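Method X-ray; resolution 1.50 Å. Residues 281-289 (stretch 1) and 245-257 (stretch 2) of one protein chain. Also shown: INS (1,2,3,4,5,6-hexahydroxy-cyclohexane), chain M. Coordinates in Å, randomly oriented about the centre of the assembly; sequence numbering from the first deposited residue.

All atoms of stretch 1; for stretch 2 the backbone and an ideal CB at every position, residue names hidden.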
ATOM      1  N   LYS A 281      -3.166  -9.198   9.414  1.00 13.42           N
ATOM      2  CA  LYS A 281      -2.017  -9.030   8.579  1.00 12.91           C
ATOM      3  C   LYS A 281      -2.270  -9.625   7.213  1.00 15.03           C
ATOM      4  O   LYS A 281      -2.885 -10.691   7.106  1.00 15.32           O
ATOM      5  CB  LYS A 281      -0.850  -9.783   9.156  1.00 14.87           C
ATOM      6  CG  LYS A 281      -0.349  -9.339  10.481  1.00 16.92           C
ATOM      7  CD  LYS A 281       0.916 -10.145  10.813  1.00 23.76           C
ATOM      8  CE  LYS A 281       1.289  -9.961  12.259  1.00 29.34           C
ATOM      9  NZ  LYS A 281       0.347 -10.675  13.161  1.00 29.12           N
ATOM     10  N   THR A 282      -1.878  -8.886   6.166  1.00 16.19           N
ATOM     11  CA  THR A 282      -1.996  -9.355   4.778  1.00 13.37           C
ATOM     12  C   THR A 282      -0.611  -9.496   4.161  1.00 12.74           C
ATOM     13  O   THR A 282      -0.466  -9.771   2.954  1.00 14.04           O
ATOM     14  CB  THR A 282      -2.902  -8.374   3.960  1.00 12.34           C
ATOM     15  OG1 THR A 282      -2.235  -7.094   4.020  1.00 14.00           O
ATOM     16  CG2 THR A 282      -4.259  -8.245   4.568  1.00 12.73           C
ATOM     17  N   GLY A 283       0.422  -9.203   4.980  1.00 13.27           N
ATOM     18  CA  GLY A 283       1.875  -9.275   4.520  1.00 14.78           C
ATOM     19  C   GLY A 283       2.678  -8.904   5.727  1.00 16.32           C
ATOM     20  O   GLY A 283       2.090  -8.742   6.801  1.00 18.47           O
ATOM     21  N   PRO A 284       3.980  -8.762   5.618  1.00 13.93           N
ATOM     22  CA  PRO A 284       4.724  -8.826   4.366  1.00 12.80           C
ATOM     23  C   PRO A 284       5.063 -10.261   3.992  1.00 14.56           C
ATOM     24  O   PRO A 284       5.221 -11.095   4.871  1.00 15.91           O
ATOM     25  CB  PRO A 284       6.010  -8.081   4.675  1.00 12.56           C
ATOM     26  CG  PRO A 284       6.221  -8.307   6.127  1.00 15.85           C
ATOM     27  CD  PRO A 284       4.829  -8.353   6.727  1.00 14.16           C
ATOM     28  N   PHE A 285       5.274 -10.463   2.687  1.00 15.41           N
ATOM     29  CA  PHE A 285       5.838 -11.695   2.171  1.00 16.53           C
ATOM     30  C   PHE A 285       6.758 -11.370   1.000  1.00 15.23           C
ATOM     31  O   PHE A 285       6.321 -10.700   0.051  1.00 13.65           O
ATOM     32  CB  PHE A 285       4.754 -12.678   1.741  1.00 19.37           C
ATOM     33  CG  PHE A 285       5.311 -14.017   1.244  1.00 19.56           C
ATOM     34  CD1 PHE A 285       5.890 -14.897   2.121  1.00 22.90           C
ATOM     35  CD2 PHE A 285       5.195 -14.370  -0.107  1.00 22.39           C
ATOM     36  CE1 PHE A 285       6.389 -16.126   1.648  1.00 21.25           C
ATOM     37  CE2 PHE A 285       5.640 -15.581  -0.577  1.00 26.68           C
ATOM     38  CZ  PHE A 285       6.280 -16.441   0.290  1.00 25.24           C
ATOM     39  N   PHE A 286       8.003 -11.850   1.052  1.00 12.64           N
ATOM     40  CA  PHE A 286       9.000 -11.636  -0.012  1.00 16.12           C
ATOM     41  C   PHE A 286       8.892 -12.624  -1.120  1.00 15.31           C
ATOM     42  O   PHE A 286       8.970 -13.862  -0.903  1.00 20.06           O
ATOM     43  CB  PHE A 286      10.432 -11.606   0.520  1.00 15.26           C
ATOM     44  CG  PHE A 286      10.777 -10.395   1.375  1.00 17.01           C
ATOM     45  CD1 PHE A 286      10.312 -10.237   2.659  1.00 18.14           C
ATOM     46  CD2 PHE A 286      11.603  -9.394   0.841  1.00 14.72           C
ATOM     47  CE1 PHE A 286      10.621  -9.099   3.436  1.00 15.10           C
ATOM     48  CE2 PHE A 286      11.990  -8.348   1.600  1.00 16.19           C
ATOM     49  CZ  PHE A 286      11.457  -8.177   2.886  1.00 15.25           C
ATOM     50  N   VAL A 287       8.727 -12.122  -2.312  1.00 14.60           N
ATOM     51  CA  VAL A 287       8.657 -12.973  -3.464  1.00 15.38           C
ATOM     52  C   VAL A 287       9.939 -12.730  -4.250  1.00 16.95           C
ATOM     53  O   VAL A 287      10.338 -11.604  -4.497  1.00 15.12           O
ATOM     54  CB  VAL A 287       7.440 -12.628  -4.327  1.00 14.42           C
ATOM     55  CG1 VAL A 287       7.372 -13.478  -5.577  1.00 17.21           C
ATOM     56  CG2 VAL A 287       6.150 -12.847  -3.527  1.00 14.67           C
ATOM     57  N   ASP A 288      10.612 -13.841  -4.603  1.00 18.98           N
ATOM     58  CA  ASP A 288      11.931 -13.810  -5.307  1.00 20.09           C
ATOM     59  C   ASP A 288      11.909 -14.934  -6.351  1.00 20.05           C
ATOM     60  O   ASP A 288      10.826 -15.459  -6.651  1.00 19.55           O
ATOM     61  CB  ASP A 288      13.072 -13.893  -4.296  1.00 20.27           C
ATOM     62  CG  ASP A 288      13.046 -15.180  -3.485  1.00 19.15           C
ATOM     63  OD1 ASP A 288      12.463 -16.180  -3.999  1.00 21.75           O
ATOM     64  OD2 ASP A 288      13.590 -15.179  -2.360  1.00 24.14           O
ATOM     65  N   LYS A 289      13.061 -15.235  -6.934  1.00 19.81           N
ATOM     66  CA  LYS A 289      13.114 -16.212  -8.023  1.00 20.00           C
ATOM     67  C   LYS A 289      12.642 -17.580  -7.575  1.00 16.97           C
ATOM     68  O   LYS A 289      12.044 -18.314  -8.401  1.00 24.35           O
ATOM     69  CB  LYS A 289      14.527 -16.325  -8.612  1.00 22.50           C
ATOM     70  CG  LYS A 289      14.781 -15.350  -9.708  1.00 23.09           C
ATOM     71  CD  LYS A 289      16.166 -15.559 -10.329  1.00 34.20           C
ATOM     72  CE  LYS A 289      16.212 -16.812 -11.195  1.00 94.87           C
ATOM     73  NZ  LYS A 289      17.383 -16.822 -12.115  1.00 98.92           N
ATOM     74  N   UNK A 245      14.575  -7.181 -11.016  1.00 17.74           N
ATOM     75  CA  UNK A 245      14.200  -6.872  -9.632  1.00 14.22           C
ATOM     76  C   UNK A 245      14.707  -7.954  -8.698  1.00 10.97           C
ATOM     77  O   UNK A 245      14.600  -9.183  -9.068  1.00 19.58           O
ATOM     78  CB  UNK A 245      12.683  -6.726  -9.497  1.00 14.22           C
ATOM     79  N   UNK A 246      15.351  -7.617  -7.611  1.00 14.37           N
ATOM     80  CA  UNK A 246      15.828  -8.600  -6.639  1.00 16.99           C
ATOM     81  C   UNK A 246      14.699  -9.357  -5.963  1.00 24.75           C
ATOM     82  O   UNK A 246      14.799 -10.553  -5.751  1.00 17.90           O
ATOM     83  CB  UNK A 246      16.684  -7.909  -5.576  1.00 16.99           C
ATOM     84  N   UNK A 247      13.631  -8.646  -5.618  1.00 15.89           N
ATOM     85  CA  UNK A 247      12.520  -9.214  -4.907  1.00 19.65           C
ATOM     86  C   UNK A 247      11.430  -8.173  -4.878  1.00 16.50           C
ATOM     87  O   UNK A 247      11.687  -7.009  -5.188  1.00 15.43           O
ATOM     88  CB  UNK A 247      12.915  -9.662  -3.498  1.00 19.65           C
ATOM     89  N   UNK A 248      10.219  -8.611  -4.523  1.00 15.79           N
ATOM     90  CA  UNK A 248       9.036  -7.718  -4.338  1.00 13.99           C
ATOM     91  C   UNK A 248       8.396  -8.168  -3.065  1.00 13.17           C
ATOM     92  O   UNK A 248       8.288  -9.366  -2.808  1.00 15.12           O
ATOM     93  CB  UNK A 248       8.049  -7.773  -5.506  1.00 13.99           C
ATOM     94  N   UNK A 249       7.954  -7.230  -2.266  1.00 12.33           N
ATOM     95  CA  UNK A 249       7.235  -7.491  -1.037  1.00 12.15           C
ATOM     96  C   UNK A 249       5.740  -7.411  -1.308  1.00 13.81           C
ATOM     97  O   UNK A 249       5.224  -6.347  -1.688  1.00 14.18           O
ATOM     98  CB  UNK A 249       7.647  -6.507   0.059  1.00 12.15           C
ATOM     99  N   UNK A 250       5.034  -8.505  -1.094  1.00 12.88           N
ATOM    100  CA  UNK A 250       3.605  -8.568  -1.327  1.00 16.63           C
ATOM    101  C   UNK A 250       2.848  -8.256  -0.028  1.00 12.46           C
ATOM    102  O   UNK A 250       3.142  -8.859   1.013  1.00 14.52           O
ATOM    103  CB  UNK A 250       3.212  -9.944  -1.869  1.00 16.63           C
ATOM    104  N   UNK A 251       1.945  -7.292  -0.149  1.00 10.54           N
ATOM    105  CA  UNK A 251       0.996  -6.914   0.902  1.00 13.77           C
ATOM    106  C   UNK A 251      -0.421  -7.382   0.656  1.00 11.36           C
ATOM    107  O   UNK A 251      -1.331  -7.099   1.460  1.00 12.60           O
ATOM    108  CB  UNK A 251       0.990  -5.393   1.066  1.00 13.77           C
ATOM    109  N   UNK A 252      -0.636  -8.043  -0.484  1.00 13.61           N
ATOM    110  CA  UNK A 252      -1.943  -8.592  -0.900  1.00 14.98           C
ATOM    111  C   UNK A 252      -3.036  -7.542  -0.863  1.00 12.50           C
ATOM    112  O   UNK A 252      -4.027  -7.644  -0.109  1.00 16.05           O
ATOM    113  CB  UNK A 252      -2.338  -9.768  -0.004  1.00 14.98           C
ATOM    114  N   UNK A 253      -2.913  -6.573  -1.786  1.00 12.87           N
ATOM    115  CA  UNK A 253      -4.046  -5.645  -1.929  1.00 13.67           C
ATOM    116  C   UNK A 253      -5.386  -6.226  -2.200  1.00 14.60           C
ATOM    117  O   UNK A 253      -6.397  -5.622  -1.766  1.00 13.12           O
ATOM    118  CB  UNK A 253      -3.747  -4.659  -3.060  1.00 13.67           C
ATOM    119  N   UNK A 254      -5.449  -7.346  -2.909  1.00 15.54           N
ATOM    120  CA  UNK A 254      -6.734  -7.962  -3.173  1.00 13.15           C
ATOM    121  C   UNK A 254      -7.386  -8.333  -1.875  1.00 13.42           C
ATOM    122  O   UNK A 254      -8.598  -8.157  -1.667  1.00 13.07           O
ATOM    123  CB  UNK A 254      -6.588  -9.190  -4.073  1.00 13.15           C
ATOM    124  N   UNK A 255      -6.581  -8.874  -0.954  1.00 13.31           N
ATOM    125  CA  UNK A 255      -7.057  -9.253   0.372  1.00 12.46           C
ATOM    126  C   UNK A 255      -7.489  -8.040   1.200  1.00 12.80           C
ATOM    127  O   UNK A 255      -8.448  -8.100   1.964  1.00 14.74           O
ATOM    128  CB  UNK A 255      -5.965 -10.026   1.115  1.00 12.46           C
ATOM    129  N   UNK A 256      -6.654  -7.009   1.197  1.00 13.75           N
ATOM    130  CA  UNK A 256      -7.023  -5.775   1.883  1.00 13.61           C
ATOM    131  C   UNK A 256      -8.402  -5.246   1.462  1.00 15.27           C
ATOM    132  O   UNK A 256      -9.241  -4.971   2.319  1.00 12.52           O
ATOM    133  CB  UNK A 256      -5.961  -4.706   1.619  1.00 13.61           C
ATOM    134  N   UNK A 257      -8.613  -5.104   0.168  1.00 12.39           N
ATOM    135  CA  UNK A 257      -9.918  -4.606  -0.320  1.00 12.03           C
ATOM    136  C   UNK A 257     -11.040  -5.568  -0.091  1.00 13.71           C
ATOM    137  O   UNK A 257     -12.125  -5.175   0.330  1.00 14.47           O
ATOM    138  CB  UNK A 257      -9.844  -4.288  -1.815  1.00 12.03           C
TER
HETATM  139  C1  INS M 401       1.371   0.957  -1.870  1.00 11.78           C
HETATM  140  C2  INS M 401       1.784   1.929  -2.965  1.00 20.58           C
HETATM  141  C3  INS M 401       0.636   2.904  -3.227  1.00 15.87           C
HETATM  142  C4  INS M 401       0.113   3.564  -1.970  1.00 13.86           C
HETATM  143  C5  INS M 401      -0.335   2.560  -0.957  1.00 10.17           C
HETATM  144  C6  INS M 401       0.731   1.554  -0.618  1.00 14.39           C
HETATM  145  O1  INS M 401       2.421   0.043  -1.517  1.00 13.76           O
HETATM  146  O2  INS M 401       2.870   2.695  -2.416  1.00 20.99           O
HETATM  147  O3  INS M 401       1.170   3.904  -4.117  1.00 19.61           O
HETATM  148  O4  INS M 401      -0.974   4.472  -2.281  1.00 17.88           O
HETATM  149  O5  INS M 401      -0.718   3.173   0.295  1.00 13.46           O
HETATM  150  O6  INS M 401       0.221   0.519   0.272  1.00 14.59           O

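At positions 245 and 246 the ideal CB has no atom of stretch 1 within 5.5 Å, so stretch 1 sets no limit on either side chain; they are L245 and Q246. Q246 is linked to stretch 1 by a water-mediated backbone bridge: one water receives the N–H of K289 (3.0 Å to N) and donates to O of Q246 (2.9 Å).

At 247 the CB points sideways, 3.4 Å from O of V287 and 4.5 Å from CD2 of F286. A flat or aliphatic group lying against the phenyl ring would suit. The residue is W247. The edge of F286 meets its face, with the F286 ring and the six-membered ring of W247 5.1 Å apart between centroids and their planes at 67°.

Position 248 forms an antiparallel hydrogen-bonded pair with V287: N of 248 donates to O of V287 (3.0 Å), and N of V287 donates to O of 248 (2.8 Å). Its CB lies on the face shared with V287, but the nearest atom there is V287 O at 4.6 Å, which leaves the choice among small and apolar residues open. It is A248.

Position 249 pairs with F286 without hydrogen bonds, CA atoms 4.6 Å apart, and its CB shares the F286 side of the sheet. Its CB is 5.0 Å from F286 CD2 and 5.1 Å from P284 CB, so a medium-sized aliphatic chain such as isoleucine, valine, leucine or methionine would suit. I249 reaches both: CG1 sits 3.8 Å from the F286 ring centroid, 20° off the normal, and CG2 is 3.7 Å from CB of P284.

At 250 the backbone again pairs, N to O of F285 at 2.8 Å, while the CB turns to the face of F285 and V287. Stretch 1 offers no charge, so small, polar or apolar groups all qualify. In D250, OD1 accepts from the backbone N of 252 (2.9 Å).

The CB of 251 is sideways, 4.7 Å from OG1 of T282, and the inositol lies beyond; a long polar chain is plausible. In Q251, OE1 accepts from O6 of INS (2.9 Å), while its backbone O accepts from OG1 of T282 (2.7 Å).

Position 252 has positive phi (53°), which favours glycine, asparagine or aspartate but excludes few others; its CB is 3.5 Å from O of T282, inviting a donor. Q252 occupies this N-cap position.

At 253, 254 and 257 the ideal CB has no atom of stretch 1 within 5.5 Å, so stretch 1 does not choose; they are P253, Y254 and G257. At 255 the CB lies 4.2 Å from CG2 of T282, suiting an aliphatic; V255 places CG1 3.8 Å from that methyl. At 256 a longer chain could approach T282, and E256 accepts NE2 of Q251 at OE2 (2.6 Å).

Stretch 2, residues 245-257: LQWAIDQQPYVEG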
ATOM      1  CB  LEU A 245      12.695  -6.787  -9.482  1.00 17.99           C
ATOM      2  CG  LEU A 245      11.950  -5.587 -10.062  1.00 16.78           C
ATOM      3  CD1 LEU A 245      10.433  -5.791 -10.022  1.00 16.70           C
ATOM      4  CD2 LEU A 245      12.358  -4.315  -9.351  1.00 22.00           C
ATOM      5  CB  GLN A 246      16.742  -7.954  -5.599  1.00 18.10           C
ATOM      6  CG  GLN A 246      17.908  -7.139  -6.160  1.00 17.38           C
ATOM      7  CD  GLN A 246      18.748  -7.980  -7.060  1.00 16.66           C
ATOM      8  OE1 GLN A 246      18.732  -7.863  -8.343  1.00 22.76           O
ATOM      9  NE2 GLN A 246      19.449  -8.868  -6.426  1.00 18.25           N
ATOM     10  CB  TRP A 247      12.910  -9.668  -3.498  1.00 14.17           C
ATOM     11  CG  TRP A 247      13.822  -8.749  -2.762  1.00 16.35           C
ATOM     12  CD1 TRP A 247      15.159  -8.943  -2.563  1.00 19.51           C
ATOM     13  CD2 TRP A 247      13.487  -7.538  -2.033  1.00 17.87           C
ATOM     14  NE1 TRP A 247      15.678  -7.956  -1.787  1.00 18.63           N
ATOM     15  CE2 TRP A 247      14.693  -7.043  -1.472  1.00 25.28           C
ATOM     16  CE3 TRP A 247      12.311  -6.777  -1.879  1.00 18.69           C
ATOM     17  CZ2 TRP A 247      14.741  -5.839  -0.710  1.00 20.14           C
ATOM     18  CZ3 TRP A 247      12.390  -5.556  -1.119  1.00 15.21           C
ATOM     19  CH2 TRP A 247      13.591  -5.135  -0.543  1.00 19.51           C
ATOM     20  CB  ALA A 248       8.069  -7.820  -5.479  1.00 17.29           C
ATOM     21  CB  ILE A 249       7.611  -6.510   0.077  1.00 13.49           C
ATOM     22  CG1 ILE A 249       9.135  -6.603   0.386  1.00 16.47           C
ATOM     23  CG2 ILE A 249       6.765  -6.728   1.278  1.00 12.11           C
ATOM     24  CD1 ILE A 249       9.660  -5.505   1.295  1.00 18.75           C
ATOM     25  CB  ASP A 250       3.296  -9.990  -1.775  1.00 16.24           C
ATOM     26  CG  ASP A 250       1.900 -10.196  -2.281  1.00 14.69           C
ATOM     27  OD1 ASP A 250       1.046  -9.256  -2.453  1.00 14.58           O
ATOM     28  OD2 ASP A 250       1.636 -11.392  -2.525  1.00 20.26           O
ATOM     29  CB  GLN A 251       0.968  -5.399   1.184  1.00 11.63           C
ATOM     30  CG  GLN A 251       0.386  -4.580   0.044  1.00 13.93           C
ATOM     31  CD  GLN A 251       0.258  -3.086   0.359  1.00 13.55           C
ATOM     32  OE1 GLN A 251       0.841  -2.208  -0.343  1.00 16.74           O
ATOM     33  NE2 GLN A 251      -0.545  -2.787   1.351  1.00 10.71           N
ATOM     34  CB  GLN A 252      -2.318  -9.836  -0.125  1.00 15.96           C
ATOM     35  CG  GLN A 252      -1.339 -10.972  -0.281  1.00 12.78           C
ATOM     36  CD  GLN A 252      -1.818 -12.167   0.489  1.00 15.46           C
ATOM     37  OE1 GLN A 252      -1.694 -12.186   1.760  1.00 21.45           O
ATOM     38  NE2 GLN A 252      -2.483 -13.064  -0.188  1.00 10.12           N
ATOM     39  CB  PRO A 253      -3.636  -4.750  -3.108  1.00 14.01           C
ATOM     40  CG  PRO A 253      -2.584  -5.545  -3.832  1.00 15.48           C
ATOM     41  CD  PRO A 253      -1.846  -6.289  -2.749  1.00 12.90           C
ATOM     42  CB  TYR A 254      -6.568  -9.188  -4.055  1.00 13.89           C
ATOM     43  CG  TYR A 254      -7.852  -9.900  -4.535  1.00 16.38           C
ATOM     44  CD1 TYR A 254      -8.513 -10.818  -3.702  1.00 17.30           C
ATOM     45  CD2 TYR A 254      -8.434  -9.629  -5.815  1.00 14.11           C
ATOM     46  CE1 TYR A 254      -9.662 -11.475  -4.143  1.00 18.49           C
ATOM     47  CE2 TYR A 254      -9.574 -10.318  -6.262  1.00 11.73           C
ATOM     48  CZ  TYR A 254     -10.160 -11.236  -5.428  1.00 14.34           C
ATOM     49  OH  TYR A 254     -11.243 -11.939  -5.913  1.00 17.98           O
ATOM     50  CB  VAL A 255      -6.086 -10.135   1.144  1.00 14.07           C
ATOM     51  CG1 VAL A 255      -6.548 -10.462   2.567  1.00 14.16           C
ATOM     52  CG2 VAL A 255      -5.872 -11.422   0.366  1.00 15.02           C
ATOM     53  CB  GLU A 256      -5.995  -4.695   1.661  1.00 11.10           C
ATOM     54  CG  GLU A 256      -4.611  -5.066   2.216  1.00 13.09           C
ATOM     55  CD  GLU A 256      -3.554  -4.028   1.993  1.00 13.84           C
ATOM     56  OE1 GLU A 256      -3.807  -2.908   1.488  1.00 14.27           O
ATOM     57  OE2 GLU A 256      -2.358  -4.337   2.286  1.00 14.94           O
TER
HETATM   58  O   HOH W   1      15.180 -13.108  -6.959  1.00 22.94           O
HETATM   59  O   HOH W   2       1.531 -11.000   1.665  1.00 14.81           O
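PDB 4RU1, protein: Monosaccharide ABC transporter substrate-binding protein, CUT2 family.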